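Side-chain contact in globin protein (Ramazzottius varieornatus, PDB 5ZIQ), which binds a heme whose iron is hexacoordinated by two protein side chains, and, as a member of the globin family, may bind or carry oxygen: residues A[32-37]-A[140-145]. Sequence-based numbering, arbitrary orientation.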
# COMPACT_ATOMS: atom_id res chain seq x y z
N VAL A 32 9.11 4.45 -10.95
CA VAL A 32 9.59 3.10 -11.25
C VAL A 32 11.01 2.89 -10.69
O VAL A 32 11.28 1.85 -10.08
CB VAL A 32 9.47 2.80 -12.76
CG1 VAL A 32 10.13 1.48 -13.13
CG2 VAL A 32 8.00 2.79 -13.16
N LYS A 33 11.91 3.87 -10.89
CA LYS A 33 13.29 3.74 -10.36
C LYS A 33 13.31 3.66 -8.84
O LYS A 33 14.02 2.83 -8.26
CB LYS A 33 14.17 4.91 -10.75
CG LYS A 33 14.76 4.94 -12.13
CD LYS A 33 15.96 5.92 -12.13
CE LYS A 33 15.59 7.37 -11.74
NZ LYS A 33 16.64 8.36 -12.10
N SER A 34 12.55 4.54 -8.19
CA SER A 34 12.52 4.59 -6.74
C SER A 34 11.92 3.32 -6.15
O SER A 34 12.45 2.72 -5.20
CB SER A 34 11.70 5.80 -6.30
OG SER A 34 11.55 5.80 -4.90
N TRP A 35 10.83 2.87 -6.76
CA TRP A 35 10.16 1.66 -6.30
C TRP A 35 11.05 0.44 -6.45
O TRP A 35 10.97 -0.46 -5.63
CB TRP A 35 8.85 1.43 -7.05
CG TRP A 35 8.06 0.35 -6.41
CD1 TRP A 35 8.04 -0.96 -6.75
CD2 TRP A 35 7.18 0.49 -5.27
NE1 TRP A 35 7.20 -1.66 -5.92
CE2 TRP A 35 6.64 -0.79 -5.01
CE3 TRP A 35 6.76 1.58 -4.49
CZ2 TRP A 35 5.72 -1.02 -3.96
CZ3 TRP A 35 5.84 1.36 -3.47
CH2 TRP A 35 5.33 0.07 -3.21
N LYS A 36 11.87 0.41 -7.51
CA LYS A 36 12.74 -0.74 -7.74
C LYS A 36 13.63 -0.92 -6.50
O LYS A 36 13.75 -2.03 -5.98
CB LYS A 36 13.57 -0.62 -9.04
CG LYS A 36 14.36 -1.90 -9.38
CD LYS A 36 13.42 -3.07 -9.58
CE LYS A 36 14.15 -4.31 -10.06
NZ LYS A 36 13.31 -5.54 -9.88
N THR A 37 14.18 0.19 -6.01
CA THR A 37 14.96 0.17 -4.77
C THR A 37 14.14 -0.32 -3.56
O THR A 37 14.55 -1.24 -2.83
CB THR A 37 15.58 1.54 -4.50
OG1 THR A 37 16.37 1.90 -5.65
CG2 THR A 37 16.47 1.53 -3.25
N THR A 140 11.26 5.39 5.64
CA THR A 140 12.18 4.66 6.51
C THR A 140 13.16 3.83 5.69
O THR A 140 14.36 3.79 5.99
CB THR A 140 11.40 3.76 7.50
OG1 THR A 140 10.41 4.54 8.17
CG2 THR A 140 12.33 3.15 8.55
N THR A 141 12.67 3.20 4.64
CA THR A 141 13.48 2.29 3.85
C THR A 141 14.37 3.05 2.89
O THR A 141 15.56 2.74 2.75
CB THR A 141 12.57 1.32 3.07
OG1 THR A 141 11.74 0.61 4.00
CG2 THR A 141 13.37 0.35 2.24
N LEU A 142 13.80 4.03 2.19
CA LEU A 142 14.56 4.79 1.21
C LEU A 142 15.48 5.83 1.84
O LEU A 142 16.46 6.24 1.22
CB LEU A 142 13.60 5.45 0.20
CG LEU A 142 12.85 4.52 -0.76
CD1 LEU A 142 11.79 5.29 -1.54
CD2 LEU A 142 13.82 3.86 -1.73
N ALA A 143 15.17 6.25 3.08
CA ALA A 143 15.99 7.21 3.84
C ALA A 143 16.28 8.47 3.00
O ALA A 143 15.32 9.08 2.50
CB ALA A 143 17.26 6.54 4.39
N ASP A 144 17.55 8.82 2.76
CA ASP A 144 17.87 10.02 1.94
C ASP A 144 17.39 9.98 0.49
O ASP A 144 17.23 11.03 -0.13
CB ASP A 144 19.37 10.37 1.99
CG ASP A 144 19.81 10.89 3.35
OD1 ASP A 144 18.98 10.98 4.28
OD2 ASP A 144 21.01 11.22 3.48
N ALA A 145 17.15 8.78 -0.04
CA ALA A 145 16.57 8.63 -1.37
C ALA A 145 15.10 9.06 -1.42
O ALA A 145 14.56 9.26 -2.50
CB ALA A 145 16.73 7.20 -1.89
O HOH W 1 13.92 6.68 -4.15
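Leu142 reaches across to helix 25-38 with both methyls of its fork, CD1 turned to the hydroxyl of Ser34 and CD2 to the methyl of Thr37. CD1 lies 3.4 Å from Ser34 OG, while CD2 meets CG2 of Thr37 at 3.8 Å and passes 3.9 Å from the backbone O of Ser34. A branched aliphatic suits this place, since one residue can cover two successive turns of the facing helix. In Leu142, chi1 of -69° sets CG anti to the carbonyl carbon and chi2 of 171° extends the chain, carrying the two methyls out to helix 25-38. In this globin fold the contact joins the first helix to the C-terminal end of helix 127-142, just before Ala143, whose phi turns positive, and it lies away from the heme. Thr37, at the exposed margin, offers carbon: chi1 of -56° sets CG2 anti to the backbone N, on the leucine side. At Ser34 a small hydroxyl side chain lets Leu142 CD1 come close while OG keeps a polar partner in Tyr154 OH; Tyr154, on helix 148-170, also touches Leu142. The same Ser34 OG is hydrogen-bonded to a water (2.6 Å), which donates to Ala145 O (3.1 Å), bridging the two segments.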